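Side-chain contacts in flagellar biosynthetic protein FlhB (Shewanella putrefaciens CN-32, PDB 6Z0W), which probably belongs to the flagellar type III export apparatus and is probably needed to build the rod of the basal body, represented here by its cytoplasmic domain: residues A[90-93]-A[94-98]; A[121-124]-A[125-128]. All coordinates share one frame; numbering follows the deposited sequence.

Contact 1 of 2, residues A[90-93]-A[94-98]; sequences TAVA and QVLAY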
ATOM      1  N   THR A  90      -8.254   4.514  -8.634  1.00 30.28           N
ATOM      2  CA  THR A  90      -8.968   5.605  -7.980  1.00 32.83           C
ATOM      3  C   THR A  90      -8.842   5.515  -6.465  1.00 34.69           C
ATOM      4  O   THR A  90      -8.664   6.538  -5.795  1.00 35.56           O
ATOM      5  CB  THR A  90     -10.443   5.609  -8.390  1.00 37.51           C
ATOM      6  OG1 THR A  90     -10.957   4.286  -8.254  1.00 43.01           O
ATOM      7  CG2 THR A  90     -10.582   6.015  -9.829  1.00 38.67           C
ATOM      8  N   ALA A  91      -8.922   4.297  -5.899  1.00 32.97           N
ATOM      9  CA  ALA A  91      -8.828   4.189  -4.450  1.00 30.70           C
ATOM     10  C   ALA A  91      -7.441   4.596  -3.960  1.00 31.44           C
ATOM     11  O   ALA A  91      -7.320   5.323  -2.966  1.00 34.00           O
ATOM     12  CB  ALA A  91      -9.195   2.770  -3.990  1.00 26.70           C
ATOM     13  N   VAL A  92      -6.382   4.170  -4.659  1.00 28.41           N
ATOM     14  CA  VAL A  92      -5.029   4.571  -4.264  1.00 29.54           C
ATOM     15  C   VAL A  92      -4.803   6.060  -4.548  1.00 32.85           C
ATOM     16  O   VAL A  92      -4.139   6.763  -3.773  1.00 33.46           O
ATOM     17  CB  VAL A  92      -3.977   3.689  -4.981  1.00 30.21           C
ATOM     18  CG1 VAL A  92      -2.524   4.139  -4.637  1.00 26.28           C
ATOM     19  CG2 VAL A  92      -4.182   2.230  -4.630  1.00 30.93           C
ATOM     20  N   ALA A  93      -5.344   6.568  -5.657  1.00 30.67           N
ATOM     21  CA  ALA A  93      -5.193   7.993  -5.935  1.00 32.55           C
ATOM     22  C   ALA A  93      -5.871   8.842  -4.866  1.00 34.82           C
ATOM     23  O   ALA A  93      -5.397   9.934  -4.544  1.00 36.52           O
ATOM     24  CB  ALA A  93      -5.757   8.346  -7.314  1.00 30.66           C
ATOM     25  N   GLN A  94      -6.956   8.359  -4.286  1.00 35.28           N
ATOM     26  CA  GLN A  94      -7.600   9.153  -3.242  1.00 35.28           C
ATOM     27  C   GLN A  94      -6.837   9.049  -1.926  1.00 34.35           C
ATOM     28  O   GLN A  94      -6.763  10.027  -1.184  1.00 37.10           O
ATOM     29  CB  GLN A  94      -9.065   8.719  -3.094  1.00 33.77           C
ATOM     30  CG  GLN A  94      -9.894   9.122  -4.311  1.00 35.93           C
ATOM     31  CD  GLN A  94     -11.291   8.516  -4.337  1.00 40.51           C
ATOM     32  OE1 GLN A  94     -11.589   7.565  -3.618  1.00 42.40           O
ATOM     33  NE2 GLN A  94     -12.160   9.088  -5.166  1.00 41.04           N
ATOM     34  N   VAL A  95      -6.258   7.888  -1.622  1.00 34.54           N
ATOM     35  CA  VAL A  95      -5.333   7.824  -0.489  1.00 33.00           C
ATOM     36  C   VAL A  95      -4.152   8.775  -0.714  1.00 30.28           C
ATOM     37  O   VAL A  95      -3.762   9.529   0.186  1.00 34.40           O
ATOM     38  CB  VAL A  95      -4.891   6.367  -0.236  1.00 29.54           C
ATOM     39  CG1 VAL A  95      -3.642   6.294   0.653  1.00 31.31           C
ATOM     40  CG2 VAL A  95      -6.052   5.559   0.458  1.00 27.72           C
ATOM     41  N   LEU A  96      -3.605   8.802  -1.930  1.00 28.05           N
ATOM     42  CA  LEU A  96      -2.460   9.674  -2.192  1.00 30.79           C
ATOM     43  C   LEU A  96      -2.842  11.136  -2.050  1.00 31.60           C
ATOM     44  O   LEU A  96      -2.068  11.918  -1.489  1.00 31.17           O
ATOM     45  CB  LEU A  96      -1.868   9.402  -3.578  1.00 32.83           C
ATOM     46  CG  LEU A  96      -1.100   8.071  -3.662  1.00 31.75           C
ATOM     47  CD1 LEU A  96      -0.903   7.651  -5.127  1.00 30.81           C
ATOM     48  CD2 LEU A  96       0.249   8.181  -2.912  1.00 30.90           C
ATOM     49  N   ALA A  97      -4.039  11.521  -2.526  1.00 29.92           N
ATOM     50  CA  ALA A  97      -4.490  12.902  -2.357  1.00 32.37           C
ATOM     51  C   ALA A  97      -4.513  13.289  -0.885  1.00 33.52           C
ATOM     52  O   ALA A  97      -4.004  14.350  -0.504  1.00 32.04           O
ATOM     53  CB  ALA A  97      -5.880  13.106  -2.979  1.00 34.42           C
ATOM     54  N   TYR A  98      -5.097  12.431  -0.039  1.00 35.23           N
ATOM     55  CA  TYR A  98      -5.118  12.703   1.394  1.00 37.52           C
ATOM     56  C   TYR A  98      -3.707  12.862   1.944  1.00 34.43           C
ATOM     57  O   TYR A  98      -3.423  13.792   2.713  1.00 35.02           O
ATOM     58  CB  TYR A  98      -5.843  11.579   2.139  1.00 45.75           C
ATOM     59  CG  TYR A  98      -5.440  11.527   3.594  1.00 52.01           C
ATOM     60  CD1 TYR A  98      -6.029  12.382   4.527  1.00 56.17           C
ATOM     61  CD2 TYR A  98      -4.435  10.660   4.033  1.00 53.15           C
ATOM     62  CE1 TYR A  98      -5.649  12.354   5.869  1.00 59.30           C
ATOM     63  CE2 TYR A  98      -4.049  10.624   5.372  1.00 55.48           C
ATOM     64  CZ  TYR A  98      -4.660  11.468   6.281  1.00 60.54           C
ATOM     65  OH  TYR A  98      -4.268  11.427   7.603  1.00 66.86           O
TER

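Contact 2 of 2, residues A[121-124]-A[125-128]; sequences PIPD and DLKY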
ATOM      1  N   PRO A 121     -16.393  -0.007  -3.242  1.00 37.64           N
ATOM      2  CA  PRO A 121     -15.912  -1.361  -2.980  1.00 38.82           C
ATOM      3  C   PRO A 121     -14.627  -1.651  -3.734  1.00 40.75           C
ATOM      4  O   PRO A 121     -14.309  -1.050  -4.763  1.00 41.17           O
ATOM      5  CB  PRO A 121     -17.056  -2.249  -3.477  1.00 41.30           C
ATOM      6  CG  PRO A 121     -18.262  -1.331  -3.521  1.00 43.13           C
ATOM      7  CD  PRO A 121     -17.683  -0.020  -3.951  1.00 40.75           C
ATOM      8  N   ILE A 122     -13.854  -2.566  -3.193  1.00 39.53           N
ATOM      9  CA  ILE A 122     -12.782  -3.140  -3.995  1.00 41.16           C
ATOM     10  C   ILE A 122     -13.382  -4.206  -4.912  1.00 38.82           C
ATOM     11  O   ILE A 122     -14.224  -4.993  -4.457  1.00 38.70           O
ATOM     12  CB  ILE A 122     -11.680  -3.693  -3.107  1.00 46.88           C
ATOM     13  CG1 ILE A 122     -10.716  -2.520  -2.862  1.00 52.92           C
ATOM     14  CG2 ILE A 122     -10.919  -4.822  -3.777  1.00 43.83           C
ATOM     15  CD1 ILE A 122      -9.891  -2.676  -1.723  1.00 56.07           C
ATOM     16  N   PRO A 123     -13.045  -4.188  -6.206  1.00 37.57           N
ATOM     17  CA  PRO A 123     -13.721  -5.071  -7.165  1.00 37.58           C
ATOM     18  C   PRO A 123     -13.616  -6.535  -6.754  1.00 39.66           C
ATOM     19  O   PRO A 123     -12.618  -6.979  -6.182  1.00 39.02           O
ATOM     20  CB  PRO A 123     -12.967  -4.802  -8.475  1.00 36.94           C
ATOM     21  CG  PRO A 123     -12.467  -3.401  -8.331  1.00 38.15           C
ATOM     22  CD  PRO A 123     -12.140  -3.231  -6.870  1.00 36.95           C
ATOM     23  N   ASP A 124     -14.682  -7.286  -7.045  1.00 40.15           N
ATOM     24  CA  ASP A 124     -14.720  -8.694  -6.669  1.00 41.27           C
ATOM     25  C   ASP A 124     -13.533  -9.456  -7.233  1.00 39.41           C
ATOM     26  O   ASP A 124     -12.984 -10.341  -6.561  1.00 40.19           O
ATOM     27  CB  ASP A 124     -16.032  -9.329  -7.128  1.00 44.80           C
ATOM     28  CG  ASP A 124     -17.175  -8.998  -6.199  1.00 48.26           C
ATOM     29  OD1 ASP A 124     -16.929  -8.321  -5.175  1.00 48.33           O
ATOM     30  OD2 ASP A 124     -18.307  -9.416  -6.483  1.00 50.48           O
ATOM     31  N   ASP A 125     -13.109  -9.121  -8.461  1.00 38.82           N
ATOM     32  CA  ASP A 125     -12.050  -9.909  -9.066  1.00 39.80           C
ATOM     33  C   ASP A 125     -10.701  -9.693  -8.389  1.00 39.57           C
ATOM     34  O   ASP A 125      -9.788 -10.501  -8.595  1.00 40.24           O
ATOM     35  CB  ASP A 125     -11.972  -9.664 -10.595  1.00 44.24           C
ATOM     36  CG  ASP A 125     -11.602  -8.218 -10.991  1.00 47.24           C
ATOM     37  OD1 ASP A 125     -11.633  -7.278 -10.173  1.00 47.67           O
ATOM     38  OD2 ASP A 125     -11.291  -8.036 -12.182  1.00 49.66           O
ATOM     39  N   LEU A 126     -10.569  -8.666  -7.552  1.00 39.52           N
ATOM     40  CA  LEU A 126      -9.331  -8.414  -6.832  1.00 40.05           C
ATOM     41  C   LEU A 126      -9.425  -8.855  -5.364  1.00 43.58           C
ATOM     42  O   LEU A 126      -8.475  -8.663  -4.601  1.00 41.55           O
ATOM     43  CB  LEU A 126      -8.946  -6.930  -6.953  1.00 39.41           C
ATOM     44  CG  LEU A 126      -8.944  -6.265  -8.348  1.00 38.55           C
ATOM     45  CD1 LEU A 126      -8.538  -4.815  -8.284  1.00 37.76           C
ATOM     46  CD2 LEU A 126      -8.034  -6.977  -9.346  1.00 39.81           C
ATOM     47  N   LYS A 127     -10.535  -9.493  -4.980  1.00 44.97           N
ATOM     48  CA  LYS A 127     -10.877  -9.885  -3.617  1.00 46.36           C
ATOM     49  C   LYS A 127     -10.897 -11.415  -3.460  1.00 45.71           C
ATOM     50  O   LYS A 127     -10.537 -12.173  -4.371  1.00 42.44           O
ATOM     51  CB  LYS A 127     -12.240  -9.300  -3.252  1.00 50.01           C
ATOM     52  CG  LYS A 127     -12.184  -8.200  -2.257  1.00 53.51           C
ATOM     53  CD  LYS A 127     -13.351  -7.264  -2.443  1.00 54.76           C
ATOM     54  CE  LYS A 127     -14.672  -7.917  -2.154  1.00 56.40           C
ATOM     55  NZ  LYS A 127     -15.738  -6.884  -2.049  1.00 57.10           N
ATOM     56  N   TYR A 128     -11.343 -11.857  -2.274  1.00 44.59           N
ATOM     57  CA  TYR A 128     -11.614 -13.266  -1.981  1.00 47.68           C
ATOM     58  C   TYR A 128     -10.379 -14.136  -2.181  1.00 45.01           C
ATOM     59  O   TYR A 128     -10.473 -15.277  -2.638  1.00 45.40           O
ATOM     60  CB  TYR A 128     -12.778 -13.789  -2.822  1.00 49.56           C
ATOM     61  CG  TYR A 128     -14.052 -13.010  -2.623  1.00 54.24           C
ATOM     62  CD1 TYR A 128     -14.871 -13.258  -1.532  1.00 57.07           C
ATOM     63  CD2 TYR A 128     -14.438 -12.024  -3.526  1.00 55.22           C
ATOM     64  CE1 TYR A 128     -16.045 -12.548  -1.345  1.00 59.43           C
ATOM     65  CE2 TYR A 128     -15.611 -11.311  -3.347  1.00 57.14           C
ATOM     66  CZ  TYR A 128     -16.410 -11.578  -2.252  1.00 60.15           C
ATOM     67  OH  TYR A 128     -17.581 -10.877  -2.056  1.00 63.07           O
TER

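Contact 1 of 2, residues A[90-93]-A[94-98]
Gln94 folds back on Thr90 one helical turn earlier, and the same i to i+4 step repeats along the helix. Four backbone hydrogen bonds carry it: Gln94 N to Thr90 O at 2.9 Å, Val95 N to Ala91 O at 3.1 Å, Leu96 N to Val92 O at 2.8 Å and Ala97 N to Ala93 O at 2.9 Å. The Leu96 bond is fairly straight, with an N-H...O angle of 158°. Gln94 N also makes a weak bond to Ala91 O.

Carbon-to-oxygen contacts follow the same carbonyls. With its CG beside the backbone N and anti to the carbonyl carbon (chi1 -69°), Gln94 runs back past the preceding turn, bringing CG to 3.2 Å from Thr90 O. Leu96 CG similarly lies 3.3 Å from Val92 O.

The apolar pair is Val92 and Leu96, side by side and pointing the same way. Val92 CG1 stands anti to its own backbone N (chi1 177°) and meets Leu96 CD1 at 3.9 Å on the buried side of the helix, where branched aliphatic residues suit the packing. At the partly exposed Ala91, Ala93 and Ala97 only a methyl projects, and that of Ala91 touches Leu70.

Polar ends turn to the later chain: Gln94 OE1 accepts a hydrogen bond from Asn119 ND2, and Thr90 OG1 is hydrogen-bonded to Gln120 OE1. On the buried side, Val92 packs against Pro39, Ile84 and Ile74, and Leu96 against Pro39 and Val17. Val95 reaches Val17 and Val65 of the sheet and, together with Ala91, Leu70 of helix 68-77, seating helix 89-100 on both.

Contact 2 of 2, residues A[121-124]-A[125-128]
Lys127 NZ is held loosely by two acceptors from the preceding residues: Ile122 O, in a weak hydrogen bond of 3.4 Å, and Asp124 OD1, in a long salt bridge of 3.6 Å. The lysine chain bends at its third torsion (chi3 65°) to bring the ammonium back over the turn. On the way, Lys127 CD passes 3.7 Å from Ile122 CG2, the aliphatic stem crossing the isoleucine at a slant.

Beneath this the backbone makes a short 3-10 turn. Leu126 N bonds to Pro123 O and Lys127 N to Asp124 O, each at 3.0 Å; both donors sit well above the carbonyl plane, the second by 63°. Proline suits the start of such a turn, where its lack of an N-H costs no i to i+3 bond. The Pro123 ring also meets Leu126, Pro123 CG to Leu126 CD1 at 4.2 Å.

Asp124 and Tyr128 lie alongside each other, carboxylate and ring planes 78° apart. Asp124 OD1 approaches the ring edge, 3.7 Å from Tyr128 CE2, while the ring also stacks edge-to-face with His131 of the C-terminal histidine tag.

Ile122 is the buried residue, reaching Pro69, Leu70 and Ala73 of helix 68-77, and it shares Leu88 with Leu126. Replacing Lys127 by an alanine is likely to cost the turn both the long ion pair to Asp124 OD1 and the aliphatic stem that packs on Ile122 CG2. With only a weak bond and a long ion pair at the lysine's end, the turn probably owes its shape more to its backbone bonds and apolar packing than to charge.

Neither contact closes a long loop: each joins neighbouring residues, and the two follow in series without nesting or crossing. Coming from the N terminus, the chain has completed the sheet strands up to 64-66 and helix 68-77 before contact 1 forms within helix 89-100. Strand 114-115 then adds an edge to the sheet, and contact 2 follows in the tail, probably at the end of the proline-rich element that contributes to flagellar biogenesis. Their centres lie about 17 Å apart and their nearest atoms about 6 Å, without touching. Helix 68-77 links them, since its Leu70 meets both Val95 and Ile122, tying helix and tail to the same support.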